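Local coordinates for protein transcriptional regulator, ROK family (Vibrio cholerae O1 biovar eltor, PDB 1Z05) that probably binds DNA as a zinc-containing transcriptional regulator of carbohydrate metabolism, related to Mlc of Escherichia coli, at residues L106-L111 and H125-E130; L115-L120 and T175-V180; D235-I240 and G249-G254. One frame throughout, in Å; residues are numbered along the deposited sequence. Where two conformers were deposited one is given.

Interaction 1: L106-L111 and H125-E130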
loop_
_atom_site.group_PDB
_atom_site.type_symbol
_atom_site.label_atom_id
_atom_site.label_comp_id
_atom_site.label_asym_id
_atom_site.label_seq_id
_atom_site.Cartn_x
_atom_site.Cartn_y
_atom_site.Cartn_z
ATOM N N LEU A 106 -19.857 -19.066 -20.417
ATOM C CA LEU A 106 -19.997 -19.304 -21.846
ATOM C C LEU A 106 -21.010 -18.342 -22.460
ATOM O O LEU A 106 -22.166 -18.286 -22.030
ATOM C CB LEU A 106 -20.377 -20.770 -22.123
ATOM C CG LEU A 106 -20.083 -21.319 -23.519
ATOM C CD1 LEU A 106 -18.581 -21.314 -23.833
ATOM C CD2 LEU A 106 -20.653 -22.728 -23.686
ATOM N N GLY A 107 -20.547 -17.574 -23.441
ATOM C CA GLY A 107 -21.349 -16.537 -24.072
ATOM C C GLY A 107 -20.923 -15.140 -23.673
ATOM O O GLY A 107 -21.172 -14.175 -24.405
ATOM N N TRP A 108 -20.284 -15.026 -22.510
ATOM C CA TRP A 108 -19.815 -13.738 -22.012
ATOM C C TRP A 108 -18.374 -13.504 -22.422
ATOM O O TRP A 108 -17.538 -14.412 -22.350
ATOM C CB TRP A 108 -19.870 -13.683 -20.489
ATOM C CG TRP A 108 -21.227 -13.812 -19.899
ATOM C CD1 TRP A 108 -21.709 -14.869 -19.187
ATOM C CD2 TRP A 108 -22.265 -12.828 -19.910
ATOM N NE1 TRP A 108 -22.986 -14.614 -18.766
ATOM C CE2 TRP A 108 -23.355 -13.366 -19.195
ATOM C CE3 TRP A 108 -22.378 -11.541 -20.453
ATOM C CZ2 TRP A 108 -24.556 -12.672 -19.021
ATOM C CZ3 TRP A 108 -23.579 -10.846 -20.281
ATOM C CH2 TRP A 108 -24.651 -11.418 -19.573
ATOM N N GLN A 109 -18.085 -12.268 -22.806
ATOM C CA GLN A 109 -16.785 -11.902 -23.321
ATOM C C GLN A 109 -16.389 -10.515 -22.826
ATOM O O GLN A 109 -17.196 -9.798 -22.238
ATOM C CB GLN A 109 -16.821 -11.909 -24.854
ATOM C CG GLN A 109 -17.234 -13.250 -25.479
ATOM C CD GLN A 109 -17.467 -13.139 -26.960
ATOM O OE1 GLN A 109 -17.821 -12.077 -27.450
ATOM N NE2 GLN A 109 -17.270 -14.238 -27.685
ATOM N N PHE A 110 -15.137 -10.145 -23.068
ATOM C CA PHE A 110 -14.677 -8.775 -22.874
ATOM C C PHE A 110 -13.544 -8.499 -23.863
ATOM O O PHE A 110 -12.924 -9.432 -24.377
ATOM C CB PHE A 110 -14.227 -8.535 -21.415
ATOM C CG PHE A 110 -13.055 -9.391 -20.969
ATOM C CD1 PHE A 110 -11.748 -8.961 -21.171
ATOM C CD2 PHE A 110 -13.269 -10.608 -20.321
ATOM C CE1 PHE A 110 -10.654 -9.733 -20.753
ATOM C CE2 PHE A 110 -12.192 -11.381 -19.879
ATOM C CZ PHE A 110 -10.884 -10.951 -20.102
ATOM N N LEU A 111 -13.299 -7.219 -24.135
ATOM C CA LEU A 111 -12.144 -6.791 -24.900
ATOM C C LEU A 111 -11.028 -6.393 -23.957
ATOM O O LEU A 111 -11.269 -5.758 -22.920
ATOM C CB LEU A 111 -12.479 -5.573 -25.772
ATOM C CG LEU A 111 -13.362 -5.690 -27.006
ATOM C CD1 LEU A 111 -13.241 -4.377 -27.788
ATOM C CD2 LEU A 111 -12.955 -6.861 -27.877
ATOM N N HIS A 125 -11.570 -11.763 -25.341
ATOM C CA HIS A 125 -11.416 -12.830 -24.346
ATOM C C HIS A 125 -12.774 -13.378 -23.938
ATOM O O HIS A 125 -13.774 -12.646 -23.964
ATOM C CB HIS A 125 -10.806 -12.268 -23.051
ATOM C CG HIS A 125 -9.342 -11.953 -23.110
ATOM N ND1 HIS A 125 -8.823 -10.944 -23.890
ATOM C CD2 HIS A 125 -8.299 -12.456 -22.409
ATOM C CE1 HIS A 125 -7.515 -10.877 -23.709
ATOM N NE2 HIS A 125 -7.172 -11.786 -22.817
ATOM N N GLU A 126 -12.828 -14.654 -23.565
ATOM C CA GLU A 126 -13.997 -15.165 -22.853
ATOM C C GLU A 126 -13.878 -14.713 -21.404
ATOM O O GLU A 126 -12.767 -14.520 -20.898
ATOM C CB GLU A 126 -14.158 -16.695 -22.972
ATOM C CG GLU A 126 -12.984 -17.550 -22.485
ATOM C CD GLU A 126 -13.064 -17.950 -21.003
ATOM O OE1 GLU A 126 -14.184 -18.108 -20.450
ATOM O OE2 GLU A 126 -11.985 -18.129 -20.398
ATOM N N LEU A 127 -15.023 -14.535 -20.750
ATOM C CA LEU A 127 -15.090 -13.968 -19.398
ATOM C C LEU A 127 -14.131 -14.598 -18.367
ATOM O O LEU A 127 -13.605 -13.890 -17.496
ATOM C CB LEU A 127 -16.540 -13.987 -18.882
ATOM C CG LEU A 127 -16.862 -12.976 -17.772
ATOM C CD1 LEU A 127 -16.701 -11.528 -18.253
ATOM C CD2 LEU A 127 -18.253 -13.227 -17.205
ATOM N N GLY A 128 -13.919 -15.911 -18.464
ATOM C CA GLY A 128 -12.935 -16.622 -17.640
ATOM C C GLY A 128 -11.479 -16.221 -17.866
ATOM O O GLY A 128 -10.605 -16.581 -17.068
ATOM N N GLY A 129 -11.204 -15.497 -18.956
ATOM C CA GLY A 129 -9.879 -14.917 -19.191
ATOM C C GLY A 129 -9.141 -15.352 -20.453
ATOM O O GLY A 129 -8.181 -14.700 -20.858
ATOM N N GLU A 130 -9.578 -16.447 -21.074
ATOM C CA GLU A 130 -8.892 -17.006 -22.244
ATOM C C GLU A 130 -9.059 -16.158 -23.513
ATOM O O GLU A 130 -10.143 -15.642 -23.779
ATOM C CB GLU A 130 -9.359 -18.444 -22.499
ATOM C CG GLU A 130 -8.401 -19.263 -23.366
ATOM C CD GLU A 130 -8.223 -20.698 -22.893
ATOM O OE1 GLU A 130 -8.796 -21.073 -21.841
ATOM O OE2 GLU A 130 -7.496 -21.458 -23.578
#
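F110 and H125 illustrate how a hydrogen-bonded antiparallel pair can lay two aromatic side chains against each other on one face of a sheet. With CG lodged between its own backbone N and carbonyl carbon (chi1 62°), the F110 ring is swung across the neighbouring strand. H125 CB stands over one face of the phenyl, off-centre and 3.5 Å from its centroid, making a CH-pi contact. The imidazole beyond lies almost parallel to the phenyl, planes at 16°, but is displaced enough (centroids 4.8 Å apart) for little of one ring to lie over the other. L127 O approaches the phenyl near its plane, 3.7 Å from F110 CE2. The two methyls of L127 divide their work: CD1 turns to the phenyl, whereas CD2 packs 3.7 Å from W108 CB, the W108 and L127 side chains lying side by side and pointing the same way. This is the end of the hairpin of strands 108-116 and 119-126 remote from its own turn, where the second strand passes into the type I turn E126-G129 before strand 131-138. H125 N donates almost straight to F110 O at 2.9 Å, while L127 N reaches W108 O at 3.0 Å from well above the carbonyl plane. The turn is closed by G129 N, which donates to E126 O at 2.7 Å. Helix 407-418 packs on F110 and H125; W108 NE1 is bonded to H81 O, and Q109 OE1 to D167 N.

Interaction 2: L115-L120 and T175-V180; sequences LGRGYL and TLPGLV. With SO4 (sulfate ion), chain C; SO4 (sulfate ion), chain D.
R117 sets its CG anti to the carbonyl carbon (chi1 -64°) and stretches out from CG to NE, carrying its guanidinium to P177, while L176 CB is directed at L115 by the backbone. The setting is the ends of two adjacent parallel strands, 108-116 and 168-176, in the first mixed sheet of the ROK protein's actin-like (ASKHA) fold. The main chains are tied by L115 N, which donates to T175 O at 3.1 Å. Beyond this bond the strands part: L115 O faces carbon rather than a donor, with P177 CD at 3.4 Å and L176 CB nearby, and is a buried acceptor without a partner in the model. P177 CG approaches R117 NH1 obliquely at 3.8 Å. R117 also belongs to the type II turn G116-Y119, in which Y119 O accepts from G116 N and G116 CA lies over one face of the tyrosine ring. Two sulfates, probably from the crystallisation liquor, are consistent with a pocket that can accept anions. R117 NH2 donates to O4 of the chain D sulfate at 3.1 Å; the chain C ion takes a bond from R117 N to its O4 at 2.9 Å and a weak one from NH1. R114 NE is hydrogen-bonded to Y119 OH, and O1 of the chain C sulfate, at the edge of the Y119 ring and in its plane, accepts from that hydroxyl at 2.8 Å.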
loop_
_atom_site.group_PDB
_atom_site.type_symbol
_atom_site.label_atom_id
_atom_site.label_comp_id
_atom_site.label_asym_id
_atom_site.label_seq_id
_atom_site.Cartn_x
_atom_site.Cartn_y
_atom_site.Cartn_z
ATOM N N LEU A 115 -2.175 -0.447 -25.417
ATOM C CA LEU A 115 -1.556 0.635 -26.167
ATOM C C LEU A 115 -0.058 0.572 -25.906
ATOM O O LEU A 115 0.415 0.998 -24.848
ATOM C CB LEU A 115 -2.137 2.004 -25.770
ATOM C CG LEU A 115 -1.680 3.222 -26.595
ATOM C CD1 LEU A 115 -1.941 3.022 -28.091
ATOM C CD2 LEU A 115 -2.345 4.510 -26.113
ATOM N N GLY A 116 0.677 0.006 -26.861
ATOM C CA GLY A 116 2.123 -0.130 -26.748
ATOM C C GLY A 116 2.830 0.946 -27.545
ATOM O O GLY A 116 2.182 1.826 -28.114
ATOM N N ARG A 117 4.160 0.872 -27.596
ATOM C CA ARG A 117 4.963 1.873 -28.299
ATOM C C ARG A 117 4.877 1.689 -29.809
ATOM O O ARG A 117 5.569 0.850 -30.389
ATOM C CB ARG A 117 6.419 1.839 -27.823
ATOM C CG ARG A 117 6.585 2.212 -26.350
ATOM C CD ARG A 117 7.921 1.737 -25.803
ATOM N NE ARG A 117 8.238 2.332 -24.502
ATOM C CZ ARG A 117 7.810 1.871 -23.330
ATOM N NH1 ARG A 117 7.027 0.794 -23.266
ATOM N NH2 ARG A 117 8.173 2.488 -22.210
ATOM N N GLY A 118 4.001 2.469 -30.432
ATOM C CA GLY A 118 3.810 2.418 -31.872
ATOM C C GLY A 118 2.827 1.364 -32.343
ATOM O O GLY A 118 2.727 1.097 -33.539
ATOM N N TYR A 119 2.089 0.768 -31.412
ATOM C CA TYR A 119 1.069 -0.212 -31.776
ATOM C C TYR A 119 -0.114 -0.278 -30.810
ATOM O O TYR A 119 -0.051 0.211 -29.677
ATOM C CB TYR A 119 1.683 -1.605 -31.925
ATOM C CG TYR A 119 2.129 -2.220 -30.617
ATOM C CD1 TYR A 119 1.244 -2.968 -29.832
ATOM C CD2 TYR A 119 3.441 -2.055 -30.165
ATOM C CE1 TYR A 119 1.660 -3.541 -28.615
ATOM C CE2 TYR A 119 3.864 -2.621 -28.970
ATOM C CZ TYR A 119 2.973 -3.359 -28.204
ATOM O OH TYR A 119 3.407 -3.911 -27.027
ATOM N N LEU A 120 -1.187 -0.907 -31.283
ATOM C CA LEU A 120 -2.366 -1.175 -30.483
ATOM C C LEU A 120 -2.743 -2.635 -30.652
ATOM O O LEU A 120 -2.890 -3.115 -31.778
ATOM C CB LEU A 120 -3.533 -0.275 -30.912
ATOM C CG LEU A 120 -4.920 -0.608 -30.331
ATOM C CD1 LEU A 120 -4.955 -0.356 -28.816
ATOM C CD2 LEU A 120 -6.029 0.172 -31.036
ATOM N N THR A 175 -4.514 -1.473 -21.044
ATOM C CA THR A 175 -3.311 -1.291 -20.241
ATOM C C THR A 175 -2.256 -0.637 -21.113
ATOM O O THR A 175 -2.289 -0.762 -22.342
ATOM C CB THR A 175 -2.792 -2.633 -19.654
ATOM O OG1 THR A 175 -2.593 -3.574 -20.722
ATOM C CG2 THR A 175 -3.812 -3.209 -18.667
ATOM N N LEU A 176 -1.349 0.099 -20.477
ATOM C CA LEU A 176 -0.368 0.897 -21.193
ATOM C C LEU A 176 0.713 1.353 -20.221
ATOM O O LEU A 176 0.457 1.467 -19.024
ATOM C CB LEU A 176 -1.036 2.134 -21.834
ATOM C CG LEU A 176 -1.760 3.135 -20.918
ATOM C CD1 LEU A 176 -1.722 4.509 -21.524
ATOM C CD2 LEU A 176 -3.202 2.722 -20.674
ATOM N N PRO A 177 1.924 1.619 -20.730
ATOM C CA PRO A 177 2.957 2.224 -19.868
ATOM C C PRO A 177 2.586 3.680 -19.541
ATOM O O PRO A 177 1.758 4.269 -20.237
ATOM C CB PRO A 177 4.211 2.180 -20.744
ATOM C CG PRO A 177 3.677 2.190 -22.168
ATOM C CD PRO A 177 2.404 1.383 -22.106
ATOM N N GLY A 178 3.181 4.249 -18.497
ATOM C CA GLY A 178 2.968 5.661 -18.184
ATOM C C GLY A 178 2.198 5.940 -16.907
ATOM O O GLY A 178 1.918 5.031 -16.135
ATOM N N LEU A 179 1.863 7.210 -16.684
ATOM C CA LEU A 179 1.111 7.603 -15.490
ATOM C C LEU A 179 -0.387 7.508 -15.748
ATOM O O LEU A 179 -0.919 8.167 -16.645
ATOM C CB LEU A 179 1.496 9.018 -15.024
ATOM C CG LEU A 179 2.963 9.334 -14.715
ATOM C CD1 LEU A 179 3.119 10.778 -14.227
ATOM C CD2 LEU A 179 3.574 8.362 -13.703
ATOM N N VAL A 180 -1.060 6.678 -14.963
ATOM C CA VAL A 180 -2.465 6.368 -15.199
ATOM C C VAL A 180 -3.254 6.499 -13.898
ATOM O O VAL A 180 -2.893 5.908 -12.869
ATOM C CB VAL A 180 -2.639 4.945 -15.819
ATOM C CG1 VAL A 180 -4.110 4.583 -16.010
ATOM C CG2 VAL A 180 -1.852 4.805 -17.136
HETATM S S SO4 C . 6.406 -2.061 -26.101
HETATM O O1 SO4 C . 6.030 -3.465 -26.216
HETATM O O2 SO4 C . 7.322 -1.861 -24.989
HETATM O O3 SO4 C . 7.052 -1.694 -27.361
HETATM O O4 SO4 C . 5.218 -1.244 -25.873
HETATM S S SO4 D . 8.481 -0.406 -19.750
HETATM O O1 SO4 D . 7.519 -1.413 -19.310
HETATM O O2 SO4 D . 9.719 -0.557 -18.998
HETATM O O3 SO4 D . 8.756 -0.600 -21.170
HETATM O O4 SO4 D . 7.934 0.933 -19.556
#

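Interaction 3: D235-I240 and G249-G254; sequences DNSVLI and GIVLDG
S237 with V251, V238 with I250 and L239 with G249 make up a worked case of antiparallel pairing, the axes of their short strands running at 170°. Backbone bonds come first. S237 and V251 exchange two, V251 N lying 2.8 Å from S237 O, and L239 and G249 exchange two more, with L239 N pointing almost straight at G249 O (2.9 Å, 175° at the hydrogen). The carbonyl oxygens of V251 and G249 also take CA-H...O contacts, N236 CA lying 3.2 Å from V251 O. Past the strand ends, D253 and G254 adopt left-handed backbone conformations, and the chain curls so that G254 N reaches D235 O at 2.8 Å, on a lone pair in the carbonyl plane. The pairing forms the hairpin 237-242/246-252 in the second mixed sheet of this actin-like (ASKHA) fold, where strand 237-242 is flanked on its other side by strand 360-364, which runs parallel to it.

Side-chain packing differs on the two faces. V238 CG1 and I250 CG1 meet loosely at 4.3 Å on the face covered by helix 332-356. L239 faces the other way, onto W221 and A222 of helix 217-228, opposite a glycine that brings no side chain of its own. On that same face S237 OG, placed between its backbone N and carbonyl carbon (chi1 63°), lies 3.6 Å from V251 CB.

Water supplies a further link: one molecule joins S237 OG, at 3.0 Å, to G249 O, donating to the latter at 3.0 Å. At the subunit boundary N236 and L252 lie against R260 and I264, respectively, of the second subunit.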
loop_
_atom_site.group_PDB
_atom_site.type_symbol
_atom_site.label_atom_id
_atom_site.label_comp_id
_atom_site.label_asym_id
_atom_site.label_seq_id
_atom_site.Cartn_x
_atom_site.Cartn_y
_atom_site.Cartn_z
ATOM N N ASP A 235 -0.439 -13.721 -0.904
ATOM C CA ASP A 235 -1.157 -12.444 -0.924
ATOM C C ASP A 235 -0.228 -11.228 -0.877
ATOM O O ASP A 235 -0.687 -10.088 -0.958
ATOM C CB ASP A 235 -2.194 -12.380 0.205
ATOM C CG ASP A 235 -3.477 -13.138 -0.131
ATOM O OD1 ASP A 235 -4.093 -12.864 -1.194
ATOM O OD2 ASP A 235 -3.871 -14.008 0.675
ATOM N N ASN A 236 1.071 -11.488 -0.742
ATOM C CA ASN A 236 2.100 -10.450 -0.673
ATOM C C ASN A 236 3.268 -10.806 -1.581
ATOM O O ASN A 236 4.037 -11.706 -1.280
ATOM C CB ASN A 236 2.588 -10.265 0.769
ATOM C CG ASN A 236 1.472 -9.870 1.710
ATOM O OD1 ASN A 236 1.052 -10.654 2.567
ATOM N ND2 ASN A 236 0.962 -8.660 1.539
ATOM N N SER A 237 3.369 -10.119 -2.713
ATOM C CA SER A 237 4.401 -10.418 -3.693
ATOM C C SER A 237 4.851 -9.159 -4.424
ATOM O O SER A 237 4.183 -8.108 -4.367
ATOM C CB SER A 237 3.884 -11.441 -4.715
ATOM O OG SER A 237 2.789 -10.905 -5.443
ATOM N N VAL A 238 5.975 -9.278 -5.129
ATOM C CA VAL A 238 6.472 -8.191 -5.947
ATOM C C VAL A 238 6.844 -8.753 -7.313
ATOM O O VAL A 238 7.545 -9.761 -7.404
ATOM C CB VAL A 238 7.691 -7.489 -5.302
ATOM C CG1 VAL A 238 8.154 -6.310 -6.169
ATOM C CG2 VAL A 238 7.344 -6.984 -3.898
ATOM N N LEU A 239 6.338 -8.111 -8.360
ATOM C CA LEU A 239 6.745 -8.399 -9.728
ATOM C C LEU A 239 7.741 -7.334 -10.160
ATOM O O LEU A 239 7.441 -6.140 -10.107
ATOM C CB LEU A 239 5.530 -8.420 -10.669
ATOM C CG LEU A 239 5.826 -8.428 -12.182
ATOM C CD1 LEU A 239 6.396 -9.758 -12.646
ATOM C CD2 LEU A 239 4.580 -8.081 -12.974
ATOM N N ILE A 240 8.929 -7.764 -10.578
ATOM C CA ILE A 240 9.920 -6.839 -11.109
ATOM C C ILE A 240 9.933 -6.879 -12.630
ATOM O O ILE A 240 10.262 -7.905 -13.247
ATOM C CB ILE A 240 11.351 -7.064 -10.528
ATOM C CG1 ILE A 240 11.313 -7.115 -8.987
ATOM C CG2 ILE A 240 12.320 -5.998 -11.069
ATOM C CD1 ILE A 240 10.954 -5.780 -8.307
ATOM N N GLY A 249 5.669 -4.054 -9.424
ATOM C CA GLY A 249 4.237 -4.131 -9.203
ATOM C C GLY A 249 4.082 -4.845 -7.879
ATOM O O GLY A 249 4.412 -6.022 -7.759
ATOM N N ILE A 250 3.587 -4.122 -6.883
ATOM C CA ILE A 250 3.567 -4.613 -5.508
ATOM C C ILE A 250 2.157 -5.060 -5.142
ATOM O O ILE A 250 1.202 -4.273 -5.212
ATOM C CB ILE A 250 4.077 -3.522 -4.532
ATOM C CG1 ILE A 250 5.535 -3.159 -4.875
ATOM C CG2 ILE A 250 3.965 -3.984 -3.073
ATOM C CD1 ILE A 250 5.895 -1.715 -4.591
ATOM N N VAL A 251 2.041 -6.330 -4.766
ATOM C CA VAL A 251 0.784 -6.869 -4.270
ATOM C C VAL A 251 0.871 -6.966 -2.745
ATOM O O VAL A 251 1.760 -7.627 -2.192
ATOM C CB VAL A 251 0.414 -8.236 -4.937
ATOM C CG1 VAL A 251 -0.903 -8.798 -4.385
ATOM C CG2 VAL A 251 0.318 -8.084 -6.444
ATOM N N LEU A 252 -0.049 -6.278 -2.078
ATOM C CA LEU A 252 -0.153 -6.297 -0.626
ATOM C C LEU A 252 -1.581 -6.675 -0.238
ATOM O O LEU A 252 -2.538 -6.053 -0.697
ATOM C CB LEU A 252 0.244 -4.936 -0.037
ATOM C CG LEU A 252 0.279 -4.713 1.483
ATOM C CD1 LEU A 252 1.458 -5.414 2.145
ATOM C CD2 LEU A 252 0.320 -3.229 1.777
ATOM N N ASP A 253 -1.707 -7.713 0.591
ATOM C CA ASP A 253 -3.014 -8.264 1.019
ATOM C C ASP A 253 -3.931 -8.619 -0.150
ATOM O O ASP A 253 -5.141 -8.384 -0.097
ATOM C CB ASP A 253 -3.728 -7.321 2.001
ATOM C CG ASP A 253 -2.847 -6.913 3.172
ATOM O OD1 ASP A 253 -2.106 -7.769 3.711
ATOM O OD2 ASP A 253 -2.894 -5.723 3.559
ATOM N N GLY A 254 -3.350 -9.156 -1.220
ATOM C CA GLY A 254 -4.138 -9.613 -2.361
ATOM C C GLY A 254 -4.504 -8.562 -3.386
ATOM O O GLY A 254 -5.127 -8.878 -4.402
HETATM O O HOH W 1 3.435 -8.883 -7.521
#

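Overall arrangement
Interactions 1 and 2 sample one mixed sheet at different places, their centres about 22 Å apart. Both draw on strands 108-116 and 119-126, and along the chain their segments alternate: interaction 1 joins these two strands far from their connecting turn, and interaction 2 ties that turn's end to strand 168-176. Interaction 3 follows later in sequence, in a second mixed sheet, its centre about 25 Å from that of interaction 1 and about 22 Å from that of interaction 2, without touching either. Both sheets have the strand order 3-2-1-4-5, the duplicated architecture of the ASKHA fold, so interactions 1 and 3 probably join equivalent hairpins in the two halves.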